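Local coordinates for protein phospho-furanose lactonase (Mycoplasma synoviae, PDB 3OVG) that hydrolyses D-xylono-1,4-lactone 5-phosphate and L-arabino-1,4-lactone 5-phosphate, using two zinc ions per subunit, at residues I185-A199 with K211-Y225. Residues are numbered along the deposited sequence; the frame is centred on the assembly and turned at random.
Sequences ILVHTQLGTMALEVA and KIQISHLNKNPDKYY. With ZN (zinc ion), chain H; PO4 (phosphate ion), chain I.
His188 and His216 meet at one zinc ion, illustrating how a TIM barrel, here of the phosphotriesterase family, places metal ligands at the C-terminal side of adjacent parallel strands. Strands 185-190 and 212-215 run 20° apart, joined by alternating backbone bonds such as Ser215 N to Val187 O (2.7 Å), and helix 195-205 completes the beta-alpha-beta unit. Ile214 points to the helix side, its CD1 against Ala195, Val198 and Ala199; Ser215, on the other face, bonds through OG to His26, a ligand of the other zinc ion.

Followed outward, His216 starts with CB and CG beside Thr189 O. With CG anti to the carbonyl carbon (chi1 -43°), the ring swings past that oxygen, which lies near its plane, 3.2 Å from CD2; CD2 also meets His188 ND1. CE1 faces the zinc, NE2 binds it at 2.4 Å, and ND1 bonds to Asp240, which would restrain the ring's rotation. His188 ND1 binds the metal at the same length, its ring turned 76° from that of His216; its 3.3 Å to His216 NE2 reflects the shared metal, not a hydrogen bond.

Farther along, Tyr225 OH accepts from Leu196 N (2.9 Å) and meets a water that donates to Glu197 OE1; Glu197 OE2 pairs with Arg301 of the second subunit. The two histidines, the bridging carbamate of Lys155 and a water 2.5 Å from the zinc form a coordination sphere consistent with metal-assisted attack on a lactone carbonyl.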
# COMPACT_ATOMS: atom_id res chain seq x y z
N ILE A 185 19.60 32.14 -8.22
CA ILE A 185 19.50 30.69 -8.13
C ILE A 185 18.81 30.42 -6.81
O ILE A 185 19.13 31.07 -5.80
CB ILE A 185 20.93 30.06 -8.09
CG1 ILE A 185 21.68 30.26 -9.43
CG2 ILE A 185 20.89 28.60 -7.71
CD1 ILE A 185 23.12 29.85 -9.38
N LEU A 186 17.84 29.52 -6.80
CA LEU A 186 17.40 28.95 -5.52
C LEU A 186 17.41 27.42 -5.57
O LEU A 186 16.88 26.81 -6.52
CB LEU A 186 16.03 29.49 -5.10
CG LEU A 186 15.46 28.94 -3.76
CD1 LEU A 186 14.63 29.99 -2.97
CD2 LEU A 186 14.62 27.67 -3.97
N VAL A 187 18.03 26.80 -4.58
CA VAL A 187 18.08 25.33 -4.51
C VAL A 187 17.23 24.72 -3.38
O VAL A 187 17.34 25.14 -2.23
CB VAL A 187 19.52 24.82 -4.41
CG1 VAL A 187 19.56 23.26 -4.55
CG2 VAL A 187 20.39 25.45 -5.53
N HIS A 188 16.35 23.76 -3.74
CA HIS A 188 15.59 22.93 -2.79
C HIS A 188 16.52 21.87 -2.22
O HIS A 188 17.07 21.07 -2.97
CB HIS A 188 14.39 22.25 -3.51
CG HIS A 188 13.97 20.93 -2.91
ND1 HIS A 188 12.75 20.75 -2.28
CD2 HIS A 188 14.59 19.73 -2.83
CE1 HIS A 188 12.64 19.51 -1.84
NE2 HIS A 188 13.75 18.86 -2.17
N THR A 189 16.74 21.85 -0.90
CA THR A 189 17.41 20.70 -0.30
C THR A 189 16.33 19.83 0.34
O THR A 189 15.25 20.34 0.66
CB THR A 189 18.46 21.09 0.74
OG1 THR A 189 17.83 21.79 1.82
CG2 THR A 189 19.53 22.00 0.10
N GLN A 190 16.58 18.53 0.50
CA GLN A 190 15.56 17.64 1.02
C GLN A 190 15.83 17.45 2.52
O GLN A 190 16.86 16.94 2.88
CB GLN A 190 15.63 16.33 0.27
CG GLN A 190 14.54 15.33 0.61
CD GLN A 190 13.16 15.88 0.35
OE1 GLN A 190 12.95 16.68 -0.57
NE2 GLN A 190 12.21 15.47 1.17
N LEU A 191 14.92 17.92 3.37
CA LEU A 191 15.16 17.92 4.83
C LEU A 191 16.42 18.69 5.23
O LEU A 191 16.95 18.50 6.32
CB LEU A 191 15.21 16.49 5.39
CG LEU A 191 13.86 15.91 5.86
CD1 LEU A 191 12.73 16.28 4.92
CD2 LEU A 191 13.90 14.40 6.12
N GLY A 192 16.85 19.60 4.36
CA GLY A 192 17.94 20.52 4.67
C GLY A 192 19.29 19.82 4.68
O GLY A 192 20.24 20.30 5.32
N THR A 193 19.37 18.68 3.99
CA THR A 193 20.63 17.94 3.83
C THR A 193 21.44 18.40 2.60
O THR A 193 20.89 18.89 1.58
CB THR A 193 20.41 16.41 3.72
OG1 THR A 193 19.65 16.10 2.53
CG2 THR A 193 19.71 15.84 4.97
N MSE A 194 22.76 18.20 2.69
CA MSE A 194 23.71 18.49 1.61
C MSE A 194 23.78 19.96 1.24
O MSE A 194 24.28 20.32 0.16
CB MSE A 194 23.34 17.69 0.36
CG MSE A 194 23.12 16.21 0.62
SE MSE A 194 24.74 15.36 1.34
CE MSE A 194 25.92 15.41 -0.29
N ALA A 195 23.31 20.82 2.13
CA ALA A 195 23.23 22.25 1.80
C ALA A 195 24.64 22.84 1.57
O ALA A 195 24.86 23.62 0.65
CB ALA A 195 22.50 23.00 2.87
N LEU A 196 25.58 22.44 2.43
CA LEU A 196 26.95 22.91 2.32
C LEU A 196 27.49 22.55 0.92
O LEU A 196 28.13 23.34 0.24
CB LEU A 196 27.81 22.23 3.39
CG LEU A 196 29.29 22.58 3.41
CD1 LEU A 196 29.48 24.11 3.57
CD2 LEU A 196 30.00 21.82 4.51
N GLU A 197 27.21 21.32 0.51
CA GLU A 197 27.77 20.78 -0.70
C GLU A 197 27.11 21.41 -1.94
O GLU A 197 27.79 21.73 -2.90
CB GLU A 197 27.67 19.25 -0.68
CG GLU A 197 28.65 18.58 0.33
CD GLU A 197 28.21 18.76 1.77
OE1 GLU A 197 26.99 18.84 2.01
OE2 GLU A 197 29.05 18.82 2.67
N VAL A 198 25.80 21.62 -1.91
CA VAL A 198 25.13 22.38 -2.96
C VAL A 198 25.83 23.75 -3.15
O VAL A 198 26.23 24.11 -4.27
CB VAL A 198 23.68 22.58 -2.64
CG1 VAL A 198 23.12 23.76 -3.47
CG2 VAL A 198 22.94 21.28 -2.90
N ALA A 199 26.03 24.46 -2.04
CA ALA A 199 26.75 25.74 -2.03
C ALA A 199 28.12 25.65 -2.69
O ALA A 199 28.42 26.39 -3.63
CB ALA A 199 26.88 26.33 -0.57
N LYS A 211 24.24 35.36 -5.43
CA LYS A 211 23.02 35.09 -6.21
C LYS A 211 22.29 33.81 -5.76
O LYS A 211 21.25 33.41 -6.34
CB LYS A 211 23.36 34.92 -7.69
CG LYS A 211 23.90 36.14 -8.41
CD LYS A 211 22.87 37.27 -8.48
CE LYS A 211 22.98 38.22 -7.26
NZ LYS A 211 22.49 39.58 -7.59
N ILE A 212 22.82 33.17 -4.72
CA ILE A 212 22.39 31.84 -4.34
C ILE A 212 21.56 31.82 -3.07
O ILE A 212 22.03 32.23 -2.00
CB ILE A 212 23.60 30.89 -4.10
CG1 ILE A 212 24.53 30.85 -5.32
CG2 ILE A 212 23.13 29.48 -3.58
CD1 ILE A 212 25.69 29.85 -5.16
N GLN A 213 20.34 31.31 -3.19
CA GLN A 213 19.57 30.91 -2.02
C GLN A 213 19.45 29.39 -1.90
O GLN A 213 19.29 28.66 -2.92
CB GLN A 213 18.17 31.48 -2.09
CG GLN A 213 18.06 32.96 -1.77
CD GLN A 213 16.66 33.47 -2.03
OE1 GLN A 213 16.30 33.76 -3.18
NE2 GLN A 213 15.86 33.59 -0.96
N ILE A 214 19.52 28.91 -0.65
CA ILE A 214 19.29 27.51 -0.39
C ILE A 214 18.07 27.32 0.52
O ILE A 214 18.06 27.82 1.65
CB ILE A 214 20.53 26.82 0.20
CG1 ILE A 214 21.73 26.95 -0.74
CG2 ILE A 214 20.22 25.32 0.42
CD1 ILE A 214 22.93 26.14 -0.30
N SER A 215 17.07 26.60 0.04
CA SER A 215 15.79 26.47 0.76
C SER A 215 15.74 25.24 1.66
O SER A 215 16.50 24.28 1.45
CB SER A 215 14.61 26.42 -0.24
OG SER A 215 14.00 27.69 -0.39
N HIS A 216 14.82 25.28 2.63
CA HIS A 216 14.44 24.17 3.54
C HIS A 216 15.43 23.79 4.65
O HIS A 216 15.29 22.72 5.25
CB HIS A 216 14.03 22.92 2.78
CG HIS A 216 13.14 23.20 1.62
ND1 HIS A 216 12.05 24.04 1.71
CD2 HIS A 216 13.19 22.77 0.34
CE1 HIS A 216 11.47 24.13 0.53
NE2 HIS A 216 12.14 23.36 -0.32
N LEU A 217 16.37 24.66 4.97
CA LEU A 217 17.29 24.30 6.03
C LEU A 217 16.50 24.20 7.34
O LEU A 217 16.97 23.57 8.29
CB LEU A 217 18.41 25.34 6.18
CG LEU A 217 19.65 25.12 5.29
CD1 LEU A 217 20.40 23.85 5.75
CD2 LEU A 217 19.28 25.06 3.83
N ASN A 218 15.33 24.82 7.40
CA ASN A 218 14.46 24.71 8.58
C ASN A 218 14.12 23.26 8.96
O ASN A 218 13.75 22.97 10.12
CB ASN A 218 13.19 25.53 8.37
CG ASN A 218 12.61 25.32 6.99
OD1 ASN A 218 13.14 25.85 6.00
ND2 ASN A 218 11.55 24.50 6.90
N LYS A 219 14.24 22.35 8.01
CA LYS A 219 14.01 20.90 8.26
C LYS A 219 15.25 20.13 8.79
O LYS A 219 15.19 18.93 9.04
CB LYS A 219 13.45 20.25 6.99
CG LYS A 219 11.99 20.65 6.76
CD LYS A 219 11.45 20.23 5.41
CE LYS A 219 10.01 20.74 5.24
NZ LYS A 219 9.42 20.29 3.94
N ASN A 220 16.36 20.83 8.96
CA ASN A 220 17.56 20.28 9.57
C ASN A 220 17.98 21.34 10.59
O ASN A 220 18.88 22.11 10.32
CB ASN A 220 18.65 20.11 8.49
CG ASN A 220 19.97 19.54 9.04
OD1 ASN A 220 20.06 19.17 10.20
ND2 ASN A 220 21.03 19.50 8.18
N PRO A 221 17.32 21.37 11.76
CA PRO A 221 17.40 22.47 12.74
C PRO A 221 18.72 22.46 13.52
O PRO A 221 18.76 22.20 14.72
CB PRO A 221 16.22 22.20 13.70
CG PRO A 221 15.63 20.88 13.29
CD PRO A 221 16.42 20.29 12.17
N ASP A 222 19.81 22.74 12.82
CA ASP A 222 21.12 22.58 13.40
C ASP A 222 21.80 23.95 13.25
O ASP A 222 22.24 24.34 12.15
CB ASP A 222 21.82 21.47 12.60
CG ASP A 222 23.20 21.15 13.12
OD1 ASP A 222 23.92 22.07 13.57
OD2 ASP A 222 23.60 19.96 13.02
N LYS A 223 21.81 24.73 14.34
CA LYS A 223 22.27 26.10 14.25
C LYS A 223 23.74 26.21 13.83
O LYS A 223 24.14 27.20 13.22
CB LYS A 223 22.02 26.87 15.55
CG LYS A 223 22.92 26.47 16.70
CD LYS A 223 22.20 26.79 18.01
CE LYS A 223 23.14 26.72 19.22
NZ LYS A 223 22.43 27.27 20.40
N TYR A 224 24.52 25.18 14.16
CA TYR A 224 25.95 25.14 13.88
C TYR A 224 26.15 24.94 12.39
O TYR A 224 27.00 25.58 11.78
CB TYR A 224 26.64 24.01 14.69
CG TYR A 224 26.43 24.15 16.18
CD1 TYR A 224 27.07 25.17 16.89
CD2 TYR A 224 25.57 23.32 16.87
CE1 TYR A 224 26.87 25.33 18.29
CE2 TYR A 224 25.37 23.45 18.25
CZ TYR A 224 26.02 24.46 18.94
OH TYR A 224 25.82 24.59 20.29
N TYR A 225 25.36 24.04 11.83
CA TYR A 225 25.37 23.78 10.40
C TYR A 225 24.96 25.04 9.63
O TYR A 225 25.57 25.36 8.63
CB TYR A 225 24.43 22.60 10.08
CG TYR A 225 24.48 22.12 8.62
CD1 TYR A 225 25.68 21.71 8.04
CD2 TYR A 225 23.32 22.06 7.84
CE1 TYR A 225 25.74 21.28 6.71
CE2 TYR A 225 23.35 21.64 6.52
CZ TYR A 225 24.56 21.23 5.96
OH TYR A 225 24.60 20.78 4.65
ZN ZN H . 11.03 22.48 -2.24
P PO4 I . 5.02 19.04 3.00
O1 PO4 I . 4.74 19.83 1.71
O2 PO4 I . 4.19 17.74 3.06
O3 PO4 I . 6.51 18.71 3.04
O4 PO4 I . 4.72 19.96 4.19
O HOH W 1 26.25 18.71 4.52
O HOH W 2 8.84 23.00 -1.22